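PDB 3DZD: transcriptional regulator (NtrC family) from Aquifex aeolicus, which probably activates sigma54-dependent transcription by coupling ATP hydrolysis in its AAA+ domain to remodelling of the polymerase holoenzyme, under control of a receiver domain. Local coordinates for residues L301-A312 and M339-L350. Residues are numbered along the deposited sequence; the frame is centred on the assembly and turned at random.
Sequences LRERGKDVILLA and MKQEWKGNVREL. With ADP (adenosine-5'-diphosphate), chain C.
Leu-301 and Arg-302 run past residues 342-346, the CA atoms of Leu-301 and Asn-346 5.2 Å apart, and the axes of helices 307-312 and 346-350 cross at -45°, 10.9 Å apart at closest. The one hydrogen bond made directly between the two segments runs from backbone to side chain: Leu-301 donates its N-H to Asn-346 OD1, N to OD1 2.7 Å and nearly straight (166°), somewhat tilted from the carbonyl plane. A water beside it accepts from Arg-302 N and NH1 and lies within hydrogen-bonding distance of Glu-342 O and Asn-346 OD1. The Arg-302 guanidinium has its strongest partner in Glu-160; its bridge to Glu-342 is long, NE to OE1 3.9 Å, and purely electrostatic because the oxygen lies well out of the guanidinium plane. Leu-301 lays CD2 over one face of the Trp-343 indole, its CG turned opposite the backbone N (chi1 173°), a CH-pi contact 3.9 Å from the centroid of the five-membered ring. Val-308 CG2 approaches the same indole obliquely near NE1, while its CG1 meets the selenium of selenomethionine Met-339. Farther along, Leu-350 CD2 rests against Leu-311 CB at 3.5 Å. Leu-311 CD2 and Val-347 CG1 touch the adenine of ADP, the latter 3.3 Å from C8, so the two helices supply part of the nucleotide pocket. This is the lid of an AAA+ ATPase: Asn-346 ND2 bonds Glu-160 and Ser-161 of the P-loop, helix 332-339 packs on Val-308, Ile-309 and Ala-312, and helix 136-149 meets Arg-304 and Asp-307.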
loop_
_atom_site.group_PDB
_atom_site.type_symbol
_atom_site.label_atom_id
_atom_site.label_comp_id
_atom_site.label_asym_id
_atom_site.label_seq_id
_atom_site.Cartn_x
_atom_site.Cartn_y
_atom_site.Cartn_z
ATOM N N LEU A 301 -31.254 0.231 1.653
ATOM C CA LEU A 301 -31.355 -0.489 0.401
ATOM C C LEU A 301 -32.812 -0.600 -0.074
ATOM O O LEU A 301 -33.083 -0.455 -1.266
ATOM C CB LEU A 301 -30.707 -1.869 0.540
ATOM C CG LEU A 301 -30.863 -2.847 -0.622
ATOM C CD1 LEU A 301 -30.429 -2.225 -1.932
ATOM C CD2 LEU A 301 -30.064 -4.128 -0.327
ATOM N N ARG A 302 -33.739 -0.839 0.858
ATOM C CA ARG A 302 -35.160 -0.956 0.525
ATOM C C ARG A 302 -35.787 0.354 0.034
ATOM O O ARG A 302 -36.947 0.369 -0.382
ATOM C CB ARG A 302 -35.957 -1.476 1.726
ATOM C CG ARG A 302 -36.019 -0.491 2.863
ATOM C CD ARG A 302 -36.389 -1.144 4.168
ATOM N NE ARG A 302 -36.372 -0.201 5.287
ATOM C CZ ARG A 302 -35.322 0.019 6.075
ATOM N NH1 ARG A 302 -34.171 -0.625 5.874
ATOM N NH2 ARG A 302 -35.418 0.888 7.071
ATOM N N GLU A 303 -35.039 1.453 0.098
ATOM C CA GLU A 303 -35.528 2.730 -0.427
ATOM C C GLU A 303 -34.944 3.028 -1.795
ATOM O O GLU A 303 -35.106 4.131 -2.305
ATOM C CB GLU A 303 -35.204 3.893 0.520
ATOM C CG GLU A 303 -36.083 3.967 1.761
ATOM C CD GLU A 303 -35.817 5.221 2.597
ATOM O OE1 GLU A 303 -35.502 6.296 2.019
ATOM O OE2 GLU A 303 -35.933 5.130 3.842
ATOM N N ARG A 304 -34.273 2.046 -2.392
ATOM C CA ARG A 304 -33.479 2.303 -3.594
ATOM C C ARG A 304 -34.036 1.668 -4.861
ATOM O O ARG A 304 -33.323 1.517 -5.862
ATOM C CB ARG A 304 -32.039 1.862 -3.387
ATOM C CG ARG A 304 -31.374 2.552 -2.231
ATOM C CD ARG A 304 -29.887 2.405 -2.336
ATOM N NE ARG A 304 -29.227 2.696 -1.072
ATOM C CZ ARG A 304 -27.968 2.366 -0.809
ATOM N NH1 ARG A 304 -27.257 1.736 -1.741
ATOM N NH2 ARG A 304 -27.421 2.672 0.369
ATOM N N GLY A 305 -35.319 1.320 -4.817
ATOM C CA GLY A 305 -35.989 0.805 -5.985
ATOM C C GLY A 305 -35.337 -0.471 -6.463
ATOM O O GLY A 305 -35.208 -1.444 -5.704
ATOM N N LYS A 306 -34.905 -0.458 -7.720
ATOM C CA LYS A 306 -34.376 -1.642 -8.367
ATOM C C LYS A 306 -32.847 -1.736 -8.273
ATOM O O LYS A 306 -32.223 -2.590 -8.904
ATOM C CB LYS A 306 -34.869 -1.695 -9.814
ATOM C CG LYS A 306 -36.287 -2.282 -9.938
ATOM C CD LYS A 306 -37.092 -1.641 -11.055
ATOM C CE LYS A 306 -37.053 -2.459 -12.331
ATOM N NZ LYS A 306 -37.720 -3.779 -12.149
ATOM N N ASP A 307 -32.242 -0.869 -7.469
ATOM C CA ASP A 307 -30.823 -1.000 -7.202
ATOM C C ASP A 307 -30.552 -2.383 -6.619
ATOM O O ASP A 307 -29.461 -2.911 -6.771
ATOM C CB ASP A 307 -30.338 0.073 -6.225
ATOM C CG ASP A 307 -30.032 1.397 -6.905
ATOM O OD1 ASP A 307 -30.119 1.484 -8.151
ATOM O OD2 ASP A 307 -29.699 2.357 -6.177
ATOM N N VAL A 308 -31.545 -2.966 -5.953
ATOM C CA VAL A 308 -31.365 -4.276 -5.331
ATOM C C VAL A 308 -31.001 -5.325 -6.386
ATOM O O VAL A 308 -30.163 -6.199 -6.146
ATOM C CB VAL A 308 -32.601 -4.709 -4.501
ATOM C CG1 VAL A 308 -33.871 -4.515 -5.291
ATOM C CG2 VAL A 308 -32.474 -6.148 -4.058
ATOM N N ILE A 309 -31.613 -5.217 -7.560
ATOM C CA ILE A 309 -31.286 -6.093 -8.676
ATOM C C ILE A 309 -29.925 -5.775 -9.284
ATOM O O ILE A 309 -29.154 -6.683 -9.603
ATOM C CB ILE A 309 -32.313 -5.985 -9.788
ATOM C CG1 ILE A 309 -33.720 -6.253 -9.245
ATOM C CG2 ILE A 309 -31.959 -6.950 -10.897
ATOM C CD1 ILE A 309 -33.786 -7.429 -8.308
ATOM N N LEU A 310 -29.632 -4.489 -9.454
ATOM C CA LEU A 310 -28.343 -4.069 -9.996
ATOM C C LEU A 310 -27.223 -4.636 -9.149
ATOM O O LEU A 310 -26.256 -5.189 -9.667
ATOM C CB LEU A 310 -28.226 -2.538 -10.041
ATOM C CG LEU A 310 -29.117 -1.823 -11.062
ATOM C CD1 LEU A 310 -28.767 -0.346 -11.148
ATOM C CD2 LEU A 310 -28.980 -2.474 -12.426
ATOM N N LEU A 311 -27.377 -4.497 -7.841
ATOM C CA LEU A 311 -26.381 -4.945 -6.901
ATOM C C LEU A 311 -26.255 -6.470 -6.928
ATOM O O LEU A 311 -25.139 -7.014 -6.895
ATOM C CB LEU A 311 -26.731 -4.440 -5.502
ATOM C CG LEU A 311 -26.454 -2.947 -5.312
ATOM C CD1 LEU A 311 -27.206 -2.357 -4.124
ATOM C CD2 LEU A 311 -24.944 -2.720 -5.177
ATOM N N ALA A 312 -27.396 -7.153 -6.991
ATOM C CA ALA A 312 -27.406 -8.608 -7.027
ATOM C C ALA A 312 -26.633 -9.120 -8.239
ATOM O O ALA A 312 -25.844 -10.062 -8.137
ATOM C CB ALA A 312 -28.842 -9.142 -7.045
HETATM N N MSE A 339 -36.869 -8.118 -4.417
HETATM C CA MSE A 339 -37.628 -6.879 -4.317
HETATM C C MSE A 339 -38.640 -6.899 -3.177
HETATM O O MSE A 339 -39.174 -5.857 -2.788
HETATM C CB MSE A 339 -38.335 -6.604 -5.639
HETATM C CG MSE A 339 -37.384 -6.302 -6.769
HETATM SE SE MSE A 339 -36.794 -4.459 -6.679
HETATM C CE MSE A 339 -38.508 -3.615 -7.076
ATOM N N LYS A 340 -38.897 -8.083 -2.633
ATOM C CA LYS A 340 -39.884 -8.212 -1.575
ATOM C C LYS A 340 -39.236 -8.238 -0.203
ATOM O O LYS A 340 -39.920 -8.306 0.811
ATOM C CB LYS A 340 -40.742 -9.460 -1.794
ATOM C CG LYS A 340 -41.709 -9.339 -2.962
ATOM C CD LYS A 340 -41.980 -10.697 -3.615
ATOM C CE LYS A 340 -42.775 -11.619 -2.713
ATOM N NZ LYS A 340 -42.892 -12.988 -3.301
ATOM N N GLN A 341 -37.910 -8.175 -0.169
ATOM C CA GLN A 341 -37.196 -8.241 1.103
ATOM C C GLN A 341 -37.015 -6.858 1.731
ATOM O O GLN A 341 -36.984 -5.848 1.037
ATOM C CB GLN A 341 -35.846 -8.959 0.940
ATOM C CG GLN A 341 -35.978 -10.351 0.326
ATOM C CD GLN A 341 -36.989 -11.226 1.064
ATOM O OE1 GLN A 341 -36.795 -11.557 2.240
ATOM N NE2 GLN A 341 -38.068 -11.615 0.373
ATOM N N GLU A 342 -36.899 -6.840 3.054
ATOM C CA GLU A 342 -36.657 -5.619 3.806
ATOM C C GLU A 342 -35.186 -5.196 3.828
ATOM O O GLU A 342 -34.887 -4.004 3.789
ATOM C CB GLU A 342 -37.163 -5.787 5.234
ATOM C CG GLU A 342 -38.665 -5.712 5.313
ATOM C CD GLU A 342 -39.148 -4.313 5.038
ATOM O OE1 GLU A 342 -38.590 -3.383 5.665
ATOM O OE2 GLU A 342 -40.067 -4.145 4.201
ATOM N N TRP A 343 -34.284 -6.175 3.905
ATOM C CA TRP A 343 -32.850 -5.924 3.967
ATOM C C TRP A 343 -32.465 -5.085 5.171
ATOM O O TRP A 343 -31.896 -4.005 5.023
ATOM C CB TRP A 343 -32.353 -5.254 2.688
ATOM C CG TRP A 343 -32.746 -5.978 1.440
ATOM C CD1 TRP A 343 -33.605 -5.541 0.480
ATOM C CD2 TRP A 343 -32.290 -7.262 1.016
ATOM N NE1 TRP A 343 -33.709 -6.469 -0.521
ATOM C CE2 TRP A 343 -32.918 -7.543 -0.212
ATOM C CE3 TRP A 343 -31.421 -8.210 1.558
ATOM C CZ2 TRP A 343 -32.704 -8.725 -0.906
ATOM C CZ3 TRP A 343 -31.209 -9.386 0.867
ATOM C CH2 TRP A 343 -31.848 -9.632 -0.355
ATOM N N LYS A 344 -32.764 -5.575 6.367
ATOM C CA LYS A 344 -32.378 -4.854 7.581
ATOM C C LYS A 344 -30.855 -4.690 7.676
ATOM O O LYS A 344 -30.355 -3.741 8.280
ATOM C CB LYS A 344 -32.921 -5.545 8.831
ATOM C CG LYS A 344 -32.541 -4.827 10.115
ATOM C CD LYS A 344 -33.270 -5.390 11.323
ATOM C CE LYS A 344 -33.019 -4.541 12.561
ATOM N NZ LYS A 344 -33.696 -5.097 13.765
ATOM N N GLY A 345 -30.126 -5.630 7.080
ATOM C CA GLY A 345 -28.682 -5.526 6.976
ATOM C C GLY A 345 -28.233 -4.876 5.677
ATOM O O GLY A 345 -27.034 -4.804 5.383
ATOM N N ASN A 346 -29.198 -4.422 4.886
ATOM C CA ASN A 346 -28.904 -3.671 3.680
ATOM C C ASN A 346 -27.957 -4.370 2.698
ATOM O O ASN A 346 -28.147 -5.538 2.395
ATOM C CB ASN A 346 -28.419 -2.280 4.070
ATOM C CG ASN A 346 -29.534 -1.442 4.669
ATOM O OD1 ASN A 346 -30.432 -1.026 3.953
ATOM N ND2 ASN A 346 -29.504 -1.228 5.987
ATOM N N VAL A 347 -26.949 -3.661 2.197
ATOM C CA VAL A 347 -26.123 -4.188 1.111
ATOM C C VAL A 347 -25.234 -5.298 1.640
ATOM O O VAL A 347 -24.904 -6.258 0.941
ATOM C CB VAL A 347 -25.255 -3.092 0.460
ATOM C CG1 VAL A 347 -24.367 -3.680 -0.629
ATOM C CG2 VAL A 347 -26.125 -1.991 -0.112
ATOM N N ARG A 348 -24.861 -5.161 2.901
ATOM C CA ARG A 348 -24.034 -6.150 3.560
ATOM C C ARG A 348 -24.782 -7.486 3.599
ATOM O O ARG A 348 -24.213 -8.535 3.313
ATOM C CB ARG A 348 -23.697 -5.648 4.962
ATOM C CG ARG A 348 -22.708 -6.471 5.719
ATOM C CD ARG A 348 -22.166 -5.623 6.845
ATOM N NE ARG A 348 -23.159 -5.448 7.895
ATOM C CZ ARG A 348 -23.121 -4.473 8.797
ATOM N NH1 ARG A 348 -22.141 -3.583 8.764
ATOM N NH2 ARG A 348 -24.062 -4.394 9.730
ATOM N N GLU A 349 -26.069 -7.429 3.932
ATOM C CA GLU A 349 -26.928 -8.610 3.894
ATOM C C GLU A 349 -27.043 -9.184 2.471
ATOM O O GLU A 349 -26.801 -10.373 2.257
ATOM C CB GLU A 349 -28.317 -8.297 4.464
ATOM C CG GLU A 349 -29.223 -9.533 4.574
ATOM C CD GLU A 349 -30.620 -9.226 5.100
ATOM O OE1 GLU A 349 -30.816 -8.197 5.787
ATOM O OE2 GLU A 349 -31.535 -10.026 4.818
ATOM N N LEU A 350 -27.398 -8.337 1.505
ATOM C CA LEU A 350 -27.512 -8.771 0.113
ATOM C C LEU A 350 -26.240 -9.435 -0.412
ATOM O O LEU A 350 -26.304 -10.485 -1.044
ATOM C CB LEU A 350 -27.877 -7.604 -0.803
ATOM C CG LEU A 350 -27.999 -7.937 -2.296
ATOM C CD1 LEU A 350 -29.207 -8.808 -2.598
ATOM C CD2 LEU A 350 -28.061 -6.667 -3.116
HETATM P PB ADP C . -21.182 0.393 5.864
HETATM O O1B ADP C . -19.816 0.998 5.607
HETATM O O2B ADP C . -21.356 -0.200 7.245
HETATM O O3B ADP C . -22.331 1.283 5.498
HETATM P PA ADP C . -20.221 -1.507 3.893
HETATM O O1A ADP C . -20.082 -0.705 2.629
HETATM O O2A ADP C . -18.965 -1.759 4.702
HETATM O O3A ADP C . -21.372 -0.834 4.817
HETATM O "O5'" ADP C . -20.855 -2.939 3.523
HETATM C "C5'" ADP C . -21.344 -3.202 2.214
HETATM C "C4'" ADP C . -20.562 -4.300 1.521
HETATM O "O4'" ADP C . -21.047 -4.339 0.185
HETATM C "C3'" ADP C . -19.106 -3.909 1.374
HETATM O "O3'" ADP C . -18.342 -5.085 1.087
HETATM C "C2'" ADP C . -19.043 -3.049 0.140
HETATM O "O2'" ADP C . -17.850 -3.420 -0.554
HETATM C "C1'" ADP C . -20.238 -3.512 -0.666
HETATM N N9 ADP C . -21.062 -2.376 -1.131
HETATM C C8 ADP C . -21.806 -1.577 -0.344
HETATM N N7 ADP C . -22.469 -0.652 -1.064
HETATM C C5 ADP C . -22.149 -0.856 -2.353
HETATM C C6 ADP C . -22.500 -0.214 -3.638
HETATM N N6 ADP C . -23.350 0.847 -3.676
HETATM N N1 ADP C . -21.957 -0.727 -4.758
HETATM C C2 ADP C . -21.121 -1.782 -4.714
HETATM N N3 ADP C . -20.751 -2.410 -3.585
HETATM C C4 ADP C . -21.227 -1.997 -2.394
HETATM O O HOH W 1 -33.142 -1.836 3.498
#